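Local structure of glyoxalase family protein, putative (Bacillus anthracis, 2QQZ) at residues Val20-Ala28 with Lys47-Cys55. The protein is of unknown function but belongs to the glyoxalase/bleomycin resistance protein/dioxygenase superfamily, whose members are mostly metal-dependent enzymes or resistance proteins that bind small molecules. Residues are numbered along the deposited sequence; the frame is centred on the assembly and turned at random.
Sequences VGCEEEARA and KRGGCWFKC. With SO4 (sulfate ion), chain C.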
ATOM      1  N   VAL A  20     -13.823   3.272  14.011  1.00 39.08           N
ATOM      2  CA  VAL A  20     -14.660   4.487  14.059  1.00 38.92           C
ATOM      3  C   VAL A  20     -14.096   5.412  15.146  1.00 40.06           C
ATOM      4  O   VAL A  20     -13.704   4.937  16.208  1.00 41.25           O
ATOM      5  CB  VAL A  20     -16.101   4.083  14.390  1.00 39.24           C
ATOM      6  CG1 VAL A  20     -17.021   5.265  14.409  1.00 31.70           C
ATOM      7  CG2 VAL A  20     -16.583   3.049  13.373  1.00 36.53           C
ATOM      8  N   GLY A  21     -14.076   6.719  14.904  1.00 40.79           N
ATOM      9  CA  GLY A  21     -13.575   7.681  15.887  1.00 41.89           C
ATOM     10  C   GLY A  21     -12.074   7.893  15.840  1.00 42.51           C
ATOM     11  O   GLY A  21     -11.531   8.570  16.686  1.00 44.31           O
ATOM     12  N   CYS A  22     -11.400   7.362  14.830  1.00 42.01           N
ATOM     13  CA  CYS A  22      -9.924   7.326  14.814  1.00 43.24           C
ATOM     14  C   CYS A  22      -9.250   8.669  14.483  1.00 44.65           C
ATOM     15  O   CYS A  22      -8.010   8.763  14.605  1.00 44.72           O
ATOM     16  CB  CYS A  22      -9.434   6.325  13.749  1.00 42.83           C
ATOM     17  SG  CYS A  22      -9.957   6.865  12.062  1.00 49.25           S
ATOM     18  N   GLU A  23     -10.030   9.673  14.038  1.00 43.78           N
ATOM     19  CA  GLU A  23      -9.455  10.830  13.333  1.00 43.73           C
ATOM     20  C   GLU A  23      -8.442  11.590  14.164  1.00 43.47           C
ATOM     21  O   GLU A  23      -7.407  12.002  13.646  1.00 42.35           O
ATOM     22  CB  GLU A  23     -10.558  11.766  12.818  1.00 44.89           C
ATOM     23  CG  GLU A  23     -11.443  11.186  11.707  1.00 44.87           C
ATOM     24  CD  GLU A  23     -12.604  10.320  12.199  1.00 47.10           C
ATOM     25  OE1 GLU A  23     -12.739  10.096  13.420  1.00 44.27           O
ATOM     26  OE2 GLU A  23     -13.381   9.847  11.343  1.00 43.85           O
ATOM     27  N   GLU A  24      -8.726  11.787  15.450  1.00 44.25           N
ATOM     28  CA  GLU A  24      -7.817  12.553  16.305  1.00 46.49           C
ATOM     29  C   GLU A  24      -6.450  11.844  16.412  1.00 46.09           C
ATOM     30  O   GLU A  24      -5.384  12.447  16.144  1.00 44.63           O
ATOM     31  CB  GLU A  24      -8.410  12.695  17.696  1.00 46.77           C
ATOM     32  CG  GLU A  24      -8.478  14.090  18.235  1.00 53.19           C
ATOM     33  CD  GLU A  24      -9.151  14.097  19.606  1.00 63.67           C
ATOM     34  OE1 GLU A  24      -9.008  13.066  20.324  1.00 67.61           O
ATOM     35  OE2 GLU A  24      -9.839  15.100  19.965  1.00 66.99           O
ATOM     36  N   GLU A  25      -6.506  10.566  16.778  1.00 46.11           N
ATOM     37  CA  GLU A  25      -5.304   9.718  16.895  1.00 47.40           C
ATOM     38  C   GLU A  25      -4.548   9.558  15.578  1.00 46.34           C
ATOM     39  O   GLU A  25      -3.320   9.543  15.556  1.00 47.24           O
ATOM     40  CB  GLU A  25      -5.665   8.345  17.453  1.00 48.00           C
ATOM     41  CG  GLU A  25      -5.692   8.316  18.930  1.00 52.01           C
ATOM     42  CD  GLU A  25      -5.705   6.897  19.461  1.00 59.99           C
ATOM     43  OE1 GLU A  25      -4.740   6.515  20.177  1.00 63.41           O
ATOM     44  OE2 GLU A  25      -6.671   6.157  19.140  1.00 60.53           O
ATOM     45  N   ALA A  26      -5.271   9.457  14.472  1.00 45.69           N
ATOM     46  CA  ALA A  26      -4.641   9.340  13.159  1.00 44.26           C
ATOM     47  C   ALA A  26      -3.861  10.631  12.804  1.00 45.46           C
ATOM     48  O   ALA A  26      -2.699  10.567  12.325  1.00 44.99           O
ATOM     49  CB  ALA A  26      -5.705   9.041  12.090  1.00 44.97           C
ATOM     50  N   ARG A  27      -4.490  11.797  13.045  1.00 43.58           N
ATOM     51  CA  ARG A  27      -3.837  13.084  12.808  1.00 44.25           C
ATOM     52  C   ARG A  27      -2.643  13.241  13.737  1.00 43.86           C
ATOM     53  O   ARG A  27      -1.588  13.699  13.297  1.00 44.78           O
ATOM     54  CB  ARG A  27      -4.823  14.269  12.923  1.00 43.32           C
ATOM     55  CG  ARG A  27      -5.967  14.124  11.939  1.00 46.18           C
ATOM     56  CD  ARG A  27      -6.816  15.330  11.681  1.00 52.74           C
ATOM     57  NE  ARG A  27      -8.096  15.283  12.343  1.00 57.43           N
ATOM     58  CZ  ARG A  27      -9.295  15.240  11.753  1.00 57.02           C
ATOM     59  NH1 ARG A  27     -10.359  15.238  12.536  1.00 54.86           N
ATOM     60  NH2 ARG A  27      -9.446  15.217  10.424  1.00 54.61           N
ATOM     61  N   ALA A  28      -2.788  12.845  15.005  1.00 43.08           N
ATOM     62  CA  ALA A  28      -1.661  12.928  15.922  1.00 43.05           C
ATOM     63  C   ALA A  28      -0.447  12.107  15.424  1.00 42.79           C
ATOM     64  O   ALA A  28       0.709  12.556  15.538  1.00 42.69           O
ATOM     65  CB  ALA A  28      -2.079  12.544  17.364  1.00 42.66           C
ATOM     66  N   LYS A  47     -18.645  12.147   5.101  1.00 52.58           N
ATOM     67  CA  LYS A  47     -19.515  11.457   6.040  1.00 52.61           C
ATOM     68  C   LYS A  47     -19.033  10.046   6.412  1.00 50.74           C
ATOM     69  O   LYS A  47     -19.471   9.469   7.422  1.00 49.06           O
ATOM     70  CB  LYS A  47     -20.942  11.432   5.508  1.00 53.19           C
ATOM     71  CG  LYS A  47     -21.687  12.804   5.572  1.00 59.08           C
ATOM     72  CD  LYS A  47     -21.098  13.855   6.580  1.00 65.12           C
ATOM     73  CE  LYS A  47     -21.442  13.556   8.066  1.00 66.34           C
ATOM     74  NZ  LYS A  47     -22.904  13.635   8.332  1.00 68.27           N
ATOM     75  N   ARG A  48     -18.093   9.523   5.616  1.00 49.73           N
ATOM     76  CA  ARG A  48     -17.500   8.219   5.855  1.00 48.98           C
ATOM     77  C   ARG A  48     -16.470   8.246   6.995  1.00 47.84           C
ATOM     78  O   ARG A  48     -16.086   7.203   7.492  1.00 46.58           O
ATOM     79  CB  ARG A  48     -16.898   7.717   4.566  1.00 49.60           C
ATOM     80  CG  ARG A  48     -17.975   7.334   3.561  1.00 54.77           C
ATOM     81  CD  ARG A  48     -17.404   7.163   2.152  1.00 61.33           C
ATOM     82  NE  ARG A  48     -16.291   6.222   2.152  1.00 67.39           N
ATOM     83  CZ  ARG A  48     -16.369   4.990   1.664  1.00 72.48           C
ATOM     84  NH1 ARG A  48     -17.504   4.565   1.090  1.00 74.11           N
ATOM     85  NH2 ARG A  48     -15.309   4.192   1.732  1.00 72.75           N
ATOM     86  N   GLY A  49     -16.053   9.439   7.429  1.00 45.75           N
ATOM     87  CA  GLY A  49     -15.007   9.521   8.446  1.00 46.47           C
ATOM     88  C   GLY A  49     -13.609   9.254   7.911  1.00 46.48           C
ATOM     89  O   GLY A  49     -13.456   8.907   6.746  1.00 48.30           O
ATOM     90  N   GLY A  50     -12.580   9.383   8.749  1.00 44.88           N
ATOM     91  CA  GLY A  50     -11.241   9.000   8.356  1.00 42.72           C
ATOM     92  C   GLY A  50     -10.529  10.245   7.873  1.00 43.50           C
ATOM     93  O   GLY A  50     -11.094  11.340   7.916  1.00 42.40           O
ATOM     94  N   CYS A  51      -9.280  10.099   7.457  1.00 43.19           N
ATOM     95  CA  CYS A  51      -8.479  11.199   6.964  1.00 44.71           C
ATOM     96  C   CYS A  51      -7.465  10.762   5.934  1.00 43.73           C
ATOM     97  O   CYS A  51      -7.140   9.575   5.828  1.00 40.94           O
ATOM     98  CB  CYS A  51      -7.831  12.009   8.086  1.00 46.44           C
ATOM     99  SG  CYS A  51      -7.626  11.232   9.651  1.00 54.48           S
ATOM    100  N   TRP A  52      -6.978  11.747   5.164  1.00 43.07           N
ATOM    101  CA  TRP A  52      -6.046  11.538   4.068  1.00 41.87           C
ATOM    102  C   TRP A  52      -4.803  12.347   4.342  1.00 42.87           C
ATOM    103  O   TRP A  52      -4.898  13.462   4.846  1.00 41.96           O
ATOM    104  CB  TRP A  52      -6.661  12.036   2.756  1.00 41.88           C
ATOM    105  CG  TRP A  52      -7.802  11.153   2.230  1.00 41.50           C
ATOM    106  CD1 TRP A  52      -8.447  10.159   2.910  1.00 39.86           C
ATOM    107  CD2 TRP A  52      -8.396  11.195   0.911  1.00 42.02           C
ATOM    108  NE1 TRP A  52      -9.391   9.557   2.109  1.00 38.75           N
ATOM    109  CE2 TRP A  52      -9.426  10.199   0.889  1.00 41.98           C
ATOM    110  CE3 TRP A  52      -8.199  12.020  -0.233  1.00 44.28           C
ATOM    111  CZ2 TRP A  52     -10.249   9.962  -0.255  1.00 39.27           C
ATOM    112  CZ3 TRP A  52      -8.999  11.782  -1.379  1.00 42.11           C
ATOM    113  CH2 TRP A  52     -10.010  10.759  -1.375  1.00 42.39           C
ATOM    114  N   PHE A  53      -3.647  11.788   3.991  1.00 42.01           N
ATOM    115  CA  PHE A  53      -2.367  12.466   4.230  1.00 44.23           C
ATOM    116  C   PHE A  53      -1.566  12.335   2.949  1.00 45.86           C
ATOM    117  O   PHE A  53      -1.697  11.344   2.256  1.00 46.18           O
ATOM    118  CB  PHE A  53      -1.608  11.907   5.437  1.00 42.18           C
ATOM    119  CG  PHE A  53      -2.379  12.005   6.706  1.00 43.32           C
ATOM    120  CD1 PHE A  53      -2.255  13.122   7.521  1.00 42.77           C
ATOM    121  CD2 PHE A  53      -3.284  11.001   7.062  1.00 44.75           C
ATOM    122  CE1 PHE A  53      -3.006  13.240   8.679  1.00 43.66           C
ATOM    123  CE2 PHE A  53      -4.055  11.107   8.219  1.00 44.72           C
ATOM    124  CZ  PHE A  53      -3.909  12.222   9.030  1.00 43.70           C
ATOM    125  N   LYS A  54      -0.817  13.381   2.609  1.00 47.23           N
ATOM    126  CA  LYS A  54       0.039  13.408   1.432  1.00 49.23           C
ATOM    127  C   LYS A  54       1.418  12.802   1.723  1.00 50.05           C
ATOM    128  O   LYS A  54       2.007  13.126   2.740  1.00 50.42           O
ATOM    129  CB  LYS A  54       0.220  14.889   1.055  1.00 49.64           C
ATOM    130  CG  LYS A  54       1.003  15.119  -0.211  1.00 52.74           C
ATOM    131  CD  LYS A  54       1.316  16.611  -0.439  1.00 51.90           C
ATOM    132  CE  LYS A  54       2.446  16.709  -1.452  1.00 57.40           C
ATOM    133  NZ  LYS A  54       1.931  16.224  -2.773  1.00 60.39           N
ATOM    134  N   CYS A  55       1.924  11.925   0.846  1.00 50.65           N
ATOM    135  CA  CYS A  55       3.350  11.522   0.844  1.00 53.09           C
ATOM    136  C   CYS A  55       3.933  11.601  -0.570  1.00 53.37           C
ATOM    137  O   CYS A  55       3.704  10.688  -1.398  1.00 54.79           O
ATOM    138  CB  CYS A  55       3.544  10.112   1.426  1.00 53.11           C
ATOM    139  SG  CYS A  55       2.297   8.900   0.977  1.00 59.11           S
TER
HETATM  140  S   SO4 C 124     -12.416   6.736   1.908  1.00 75.93           S
HETATM  141  O1  SO4 C 124     -11.250   7.468   1.381  1.00 75.88           O
HETATM  142  O2  SO4 C 124     -13.535   7.621   2.300  1.00 74.44           O
HETATM  143  O3  SO4 C 124     -11.949   6.013   3.100  1.00 77.73           O
HETATM  144  O4  SO4 C 124     -12.916   5.828   0.882  1.00 75.87           O
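C22, buried, brings SG to 4.5 Å from CA of G50 and also touches F115 and V64. Next along, E23 carries the one hydrogen bond between the segments: its chain bends at chi2, laying CG and CD alongside the backbone of G50, and E23 OE2 accepts a hydrogen bond from G50 N at 2.8 Å. That N-H comes in on the anti side of the carboxylate, 23° out of its plane, with an N-H...O angle of 158°. The same OE2 lies 3.3 Å from CA of G49. One turn on, A26 points its methyl at strand 51-55, CB 3.8 Å from SG of C51, while its carbonyl O approaches CZ of F53. R27 uses its aliphatic part: CG sits 4.0 Å from CZ of F53 and equally far from SG of C51, and its chain crosses the phenyl ring at about a right angle. Beyond a bend at chi3 the guanidinium turns back, with CB of E23 against one face, toward its rim, and NH2 forms a salt bridge with E38 of strand 37-39. Helix 23-33 thus packs on one side of strand 51-55, the axis of 23-28 nearly parallel to it (9°), in a beta-alpha-beta-beta-beta unit of the vicinal oxygen chelate fold. W52 projects from the other side, where W52 NE1, R48 NE and K41 NZ hydrogen-bond a sulfate, probably from the crystallisation liquor. A polar grip at the glycines and an apolar middle thus set the helix on the sheet, while the arginine charge is met by E38 outside the two segments.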